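Local coordinates for PilX (Neisseria meningitidis, PDB 2OPD), which is a minor type IV pilin, probably incorporated in small numbers into the pilus fibre, where it is thought to promote bacterial aggregation and adhesion to human cells, at residues D33-I38 / E69-Y74; T87-M92 / A105-H110. One frame throughout, in Å; residues are numbered along the deposited sequence.

Contact 1 (D33-I38 / E69-Y74); sequences DDNQTI and EKPRAY
R72 reaches over to the start of helix 35-48, and its NH1 donates to the backbone O of D33 at 2.8 Å. The bond is nearly straight, with an N-H...O angle of 167°; the oxygen lies at the edge of the guanidinium, close to its plane, while the donor is tilted from the carbonyl plane. A bend at chi2 (103°) sends the R72 chain across to this carbonyl. One face of the guanidinium then lies on I38, whose CG2 sits over the centre of the group, 3.9 Å from R72 CZ.

The tight part is here and next door at P71. The proline ring is pushed against the first helical turn: its CG comes to 3.6 Å from N35 O and 3.9 Å from I38 CG2, and its CD lies 3.7 Å from N35 OD1. P71 also touches F65 of strand 59-65. At the exposed side the fit is looser. N35 OD1 comes within 3.1 Å of R72 NH2, and its ND2 within 3.2 Å of E69 O, but neither approach has the angle of a hydrogen bond. The D33 carboxylate is engaged by K41 in a salt bridge.

Each side has its own local bonding. P71 and R72 are the central residues of a type I turn from K70 to A73, and D34 is the N-cap, its OD2 accepting from T37 N. The arrangement is that of a capped helix start, in the region joining a pilin's long N-terminal helix to its sheet, resting on a beta turn between two strands.

Contact 2 (T87-M92 / A105-H110); sequences TLSVWM and ASARAH
W91 offers one face of its indole to H110, which overlaps it in two ways. The imidazole stands edge-on to the six-membered ring, a T-shaped pair with centroids 4.6 Å apart and planes at 80°, though the closest approach of the two rings is too short to be trusted and their exact spacing is doubtful. H110 CA sits over the five-membered ring, 3.7 Å from its centroid, as a CH-pi contact. W91 holds CG between the backbone N and the carbonyl carbon (chi1 87°), a crowded position that carries the indole across to the end of helix 104-109.

H110 can present its CA this way because the helix has just stopped. It is the first residue to leave helical geometry, with a positive phi in a Schellman motif, and its N donates back to A107 O at 3.0 Å. That same carbonyl oxygen is 4.0 Å from W91 CB.

Further back along the strand, the contact is close and made of small groups. A107 CB packs against S89 CB at 3.5 Å and reaches V90 O at 3.9 Å. With an alanine methyl against a serine methylene here, strand 89-92 and helix 105-109 come to 7.3 Å between axes, running almost parallel at 7°. S89 OG turns back to its own chain and donates to T87 O. C101, on the next strand, touches both W91 and A107.

The polar ends of the two large side chains find partners beyond these segments: W91 NE1 bonds to L111 O and H110 NE2 to S75 OG, while Y99 stacks on W91. The chemistry therefore implies a buried interface joined by dispersion and aromatic contact, with the hydrogen bonds to L111 and S75 probably helping to hold the rings in their orientation.

Along the chain contact 1 closes before contact 2 opens, and their centres lie 22 Å apart, with nearest atoms about 5 Å apart and not touching. Strand 74-80 links them: segment 69-74 runs into its start, and it pairs antiparallel with strand 59-65 on one side and with strand 89-93, which carries contact 2, on the other. Contact 1 ties helix 35-48 to the loop entering the sheet, at the periphery of the molecule; contact 2 seats helix 104-109 on the sheet near its middle. In sequence, that helix falls between C101 and C120, consistent with the cysteine-bounded D-region of type IV pilins, so the two contacts fasten two different additions to one common pilin sheet.

Contact 1 (D33-I38 / E69-Y74)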
loop_
_atom_site.group_PDB
_atom_site.type_symbol
_atom_site.label_atom_id
_atom_site.label_comp_id
_atom_site.label_asym_id
_atom_site.label_seq_id
_atom_site.Cartn_x
_atom_site.Cartn_y
_atom_site.Cartn_z
ATOM N N ASP A 33 -7.872 4.768 -21.012
ATOM C CA ASP A 33 -6.612 4.032 -20.947
ATOM C C ASP A 33 -6.801 2.505 -20.964
ATOM O O ASP A 33 -7.678 1.952 -20.280
ATOM C CB ASP A 33 -5.844 4.434 -19.700
ATOM C CG ASP A 33 -5.116 5.764 -19.846
ATOM O OD1 ASP A 33 -4.617 6.208 -18.808
ATOM O OD2 ASP A 33 -5.015 6.360 -20.955
ATOM N N ASP A 34 -5.983 1.806 -21.745
ATOM C CA ASP A 34 -6.122 0.349 -21.765
ATOM C C ASP A 34 -5.474 -0.209 -20.505
ATOM O O ASP A 34 -4.825 0.514 -19.777
ATOM C CB ASP A 34 -5.643 -0.300 -23.084
ATOM C CG ASP A 34 -4.165 -0.085 -23.357
ATOM O OD1 ASP A 34 -3.748 -0.241 -24.538
ATOM O OD2 ASP A 34 -3.431 0.229 -22.399
ATOM N N ASN A 35 -5.718 -1.475 -20.216
ATOM C CA ASN A 35 -5.301 -2.050 -18.943
ATOM C C ASN A 35 -3.782 -1.951 -18.722
ATOM O O ASN A 35 -3.311 -1.677 -17.606
ATOM C CB ASN A 35 -5.832 -3.488 -18.825
ATOM C CG ASN A 35 -7.368 -3.537 -18.654
ATOM O OD1 ASN A 35 -7.991 -2.589 -18.170
ATOM N ND2 ASN A 35 -7.970 -4.657 -19.044
ATOM N N GLN A 36 -3.031 -2.150 -19.802
ATOM C CA GLN A 36 -1.574 -2.043 -19.804
ATOM C C GLN A 36 -1.154 -0.643 -19.386
ATOM O O GLN A 36 -0.261 -0.473 -18.565
ATOM C CB GLN A 36 -1.040 -2.408 -21.211
ATOM C CG GLN A 36 0.446 -2.117 -21.518
ATOM C CD GLN A 36 0.998 -2.955 -22.706
ATOM O OE1 GLN A 36 0.340 -3.115 -23.744
ATOM N NE2 GLN A 36 2.212 -3.488 -22.540
ATOM N N THR A 37 -1.827 0.353 -19.935
ATOM C CA THR A 37 -1.465 1.741 -19.723
ATOM C C THR A 37 -1.731 2.246 -18.302
ATOM O O THR A 37 -0.890 2.952 -17.732
ATOM C CB THR A 37 -2.149 2.655 -20.752
ATOM O OG1 THR A 37 -1.434 2.560 -21.987
ATOM C CG2 THR A 37 -2.136 4.109 -20.300
ATOM N N ILE A 38 -2.867 1.880 -17.716
ATOM C CA ILE A 38 -3.203 2.382 -16.414
ATOM C C ILE A 38 -2.362 1.651 -15.360
ATOM O O ILE A 38 -1.854 2.259 -14.427
ATOM C CB ILE A 38 -4.751 2.367 -16.156
ATOM C CG1 ILE A 38 -5.159 3.482 -15.180
ATOM C CG2 ILE A 38 -5.226 1.058 -15.638
ATOM C CD1 ILE A 38 -4.896 4.923 -15.708
ATOM N N GLU A 69 -5.437 -7.958 -15.483
ATOM C CA GLU A 69 -6.374 -7.586 -16.521
ATOM C C GLU A 69 -7.611 -6.943 -15.864
ATOM O O GLU A 69 -8.564 -6.598 -16.553
ATOM C CB GLU A 69 -6.781 -8.817 -17.340
ATOM C CG GLU A 69 -6.670 -8.644 -18.879
ATOM C CD GLU A 69 -5.240 -8.810 -19.420
ATOM O OE1 GLU A 69 -4.696 -7.915 -20.074
ATOM O OE2 GLU A 69 -4.635 -9.960 -19.145
ATOM N N LYS A 70 -7.599 -6.831 -14.533
ATOM C CA LYS A 70 -8.516 -5.955 -13.819
ATOM C C LYS A 70 -7.711 -4.967 -12.963
ATOM O O LYS A 70 -7.878 -4.932 -11.761
ATOM C CB LYS A 70 -9.460 -6.738 -12.906
ATOM C CG LYS A 70 -10.481 -7.622 -13.633
ATOM C CD LYS A 70 -11.500 -6.764 -14.335
ATOM C CE LYS A 70 -12.473 -7.549 -15.168
ATOM N NZ LYS A 70 -13.200 -6.534 -15.943
ATOM N N PRO A 71 -6.849 -4.154 -13.587
ATOM C CA PRO A 71 -5.933 -3.363 -12.791
ATOM C C PRO A 71 -6.582 -2.149 -12.091
ATOM O O PRO A 71 -5.951 -1.549 -11.223
ATOM C CB PRO A 71 -4.907 -2.900 -13.821
ATOM C CG PRO A 71 -5.711 -2.740 -15.084
ATOM C CD PRO A 71 -6.669 -3.913 -15.034
ATOM N N ARG A 72 -7.816 -1.784 -12.439
ATOM C CA ARG A 72 -8.518 -0.827 -11.566
ATOM C C ARG A 72 -8.748 -1.409 -10.151
ATOM O O ARG A 72 -8.955 -0.681 -9.178
ATOM C CB ARG A 72 -9.792 -0.252 -12.204
ATOM C CG ARG A 72 -9.528 0.951 -13.160
ATOM C CD ARG A 72 -9.592 0.576 -14.647
ATOM N NE ARG A 72 -9.134 1.619 -15.580
ATOM C CZ ARG A 72 -8.923 1.406 -16.880
ATOM N NH1 ARG A 72 -8.512 2.399 -17.674
ATOM N NH2 ARG A 72 -9.135 0.188 -17.399
ATOM N N ALA A 73 -8.650 -2.730 -10.049
ATOM C CA ALA A 73 -8.641 -3.426 -8.774
ATOM C C ALA A 73 -7.207 -3.546 -8.181
ATOM O O ALA A 73 -6.585 -4.577 -8.199
ATOM C CB ALA A 73 -9.250 -4.793 -8.968
ATOM N N TYR A 74 -6.662 -2.475 -7.661
ATOM C CA TYR A 74 -5.281 -2.521 -7.310
ATOM C C TYR A 74 -5.272 -2.604 -5.815
ATOM O O TYR A 74 -6.335 -2.526 -5.194
ATOM C CB TYR A 74 -4.567 -1.266 -7.801
ATOM C CG TYR A 74 -5.152 0.024 -7.296
ATOM C CD1 TYR A 74 -4.732 0.561 -6.100
ATOM C CD2 TYR A 74 -6.110 0.726 -8.020
ATOM C CE1 TYR A 74 -5.214 1.725 -5.651
ATOM C CE2 TYR A 74 -6.622 1.932 -7.549
ATOM C CZ TYR A 74 -6.175 2.413 -6.361
ATOM O OH TYR A 74 -6.640 3.592 -5.834
#

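Contact 2 (T87-M92 / A105-H110)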
loop_
_atom_site.group_PDB
_atom_site.type_symbol
_atom_site.label_atom_id
_atom_site.label_comp_id
_atom_site.label_asym_id
_atom_site.label_seq_id
_atom_site.Cartn_x
_atom_site.Cartn_y
_atom_site.Cartn_z
ATOM N N THR A 87 9.309 -3.875 11.332
ATOM C CA THR A 87 8.484 -4.977 10.850
ATOM C C THR A 87 7.032 -4.572 10.524
ATOM O O THR A 87 6.547 -4.805 9.415
ATOM C CB THR A 87 8.474 -6.055 11.888
ATOM O OG1 THR A 87 7.993 -5.474 13.097
ATOM C CG2 THR A 87 9.897 -6.575 12.107
ATOM N N LEU A 88 6.336 -3.957 11.483
ATOM C CA LEU A 88 4.926 -3.526 11.255
ATOM C C LEU A 88 4.682 -3.026 9.825
ATOM O O LEU A 88 5.469 -2.261 9.283
ATOM C CB LEU A 88 4.481 -2.467 12.290
ATOM C CG LEU A 88 4.484 -2.856 13.769
ATOM C CD1 LEU A 88 3.747 -1.873 14.534
ATOM C CD2 LEU A 88 3.860 -4.222 13.994
ATOM N N SER A 89 3.588 -3.443 9.214
ATOM C CA SER A 89 3.315 -3.060 7.822
ATOM C C SER A 89 1.854 -2.716 7.573
ATOM O O SER A 89 1.044 -2.649 8.499
ATOM C CB SER A 89 3.737 -4.177 6.873
ATOM O OG SER A 89 5.037 -4.558 7.206
ATOM N N VAL A 90 1.520 -2.497 6.314
ATOM C CA VAL A 90 0.165 -2.118 5.980
ATOM C C VAL A 90 -0.167 -2.551 4.588
ATOM O O VAL A 90 0.711 -2.549 3.700
ATOM C CB VAL A 90 -0.006 -0.592 6.015
ATOM C CG1 VAL A 90 -1.335 -0.174 5.370
ATOM C CG2 VAL A 90 0.169 -0.047 7.456
ATOM N N TRP A 91 -1.453 -2.835 4.366
ATOM C CA TRP A 91 -1.939 -2.998 3.017
ATOM C C TRP A 91 -3.344 -2.508 2.903
ATOM O O TRP A 91 -4.108 -2.542 3.880
ATOM C CB TRP A 91 -1.771 -4.461 2.548
ATOM C CG TRP A 91 -2.847 -5.471 2.855
ATOM C CD1 TRP A 91 -2.832 -6.413 3.843
ATOM C CD2 TRP A 91 -4.058 -5.709 2.096
ATOM N NE1 TRP A 91 -3.977 -7.218 3.751
ATOM C CE2 TRP A 91 -4.729 -6.798 2.690
ATOM C CE3 TRP A 91 -4.633 -5.102 0.989
ATOM C CZ2 TRP A 91 -5.950 -7.283 2.201
ATOM C CZ3 TRP A 91 -5.824 -5.607 0.510
ATOM C CH2 TRP A 91 -6.470 -6.678 1.114
ATOM N N MET A 92 -3.693 -2.014 1.709
ATOM C CA MET A 92 -5.043 -1.564 1.480
ATOM C C MET A 92 -5.556 -1.793 0.037
ATOM O O MET A 92 -4.756 -1.794 -0.923
ATOM C CB MET A 92 -5.203 -0.101 1.937
ATOM C CG MET A 92 -4.505 0.854 1.069
ATOM S SD MET A 92 -4.716 2.526 1.569
ATOM C CE MET A 92 -4.514 2.357 3.349
ATOM N N ALA A 105 5.828 -9.707 5.269
ATOM C CA ALA A 105 5.320 -10.861 4.546
ATOM C C ALA A 105 3.770 -10.956 4.572
ATOM O O ALA A 105 3.143 -11.202 3.533
ATOM C CB ALA A 105 5.981 -12.148 5.055
ATOM N N SER A 106 3.158 -10.776 5.732
ATOM C CA SER A 106 1.692 -10.786 5.821
ATOM C C SER A 106 1.102 -9.595 5.039
ATOM O O SER A 106 0.056 -9.732 4.402
ATOM C CB SER A 106 1.207 -10.670 7.277
ATOM O OG SER A 106 2.224 -11.065 8.203
ATOM N N ALA A 107 1.766 -8.427 5.080
ATOM C CA ALA A 107 1.376 -7.351 4.191
ATOM C C ALA A 107 1.453 -7.773 2.698
ATOM O O ALA A 107 0.488 -7.689 1.990
ATOM C CB ALA A 107 2.199 -6.114 4.464
ATOM N N ARG A 108 2.599 -8.234 2.214
ATOM C CA ARG A 108 2.729 -8.658 0.811
ATOM C C ARG A 108 1.749 -9.769 0.444
ATOM O O ARG A 108 1.402 -9.935 -0.742
ATOM C CB ARG A 108 4.116 -9.189 0.525
ATOM C CG ARG A 108 5.280 -8.239 0.760
ATOM C CD ARG A 108 6.207 -8.341 -0.450
ATOM N NE ARG A 108 7.438 -9.033 -0.177
ATOM C CZ ARG A 108 8.222 -9.608 -1.092
ATOM N NH1 ARG A 108 9.354 -10.190 -0.701
ATOM N NH2 ARG A 108 7.887 -9.607 -2.375
ATOM N N ALA A 109 1.305 -10.520 1.457
ATOM C CA ALA A 109 0.444 -11.683 1.218
ATOM C C ALA A 109 -1.032 -11.288 1.199
ATOM O O ALA A 109 -1.894 -12.088 0.826
ATOM C CB ALA A 109 0.687 -12.749 2.247
ATOM N N HIS A 110 -1.311 -10.048 1.591
ATOM C CA HIS A 110 -2.668 -9.530 1.559
ATOM C C HIS A 110 -3.567 -10.343 2.502
ATOM O O HIS A 110 -4.712 -10.626 2.196
ATOM C CB HIS A 110 -3.214 -9.463 0.108
ATOM C CG HIS A 110 -2.591 -8.370 -0.728
ATOM N ND1 HIS A 110 -1.603 -8.606 -1.662
ATOM C CD2 HIS A 110 -2.831 -7.035 -0.779
ATOM C CE1 HIS A 110 -1.271 -7.476 -2.257
ATOM N NE2 HIS A 110 -2.004 -6.506 -1.741
#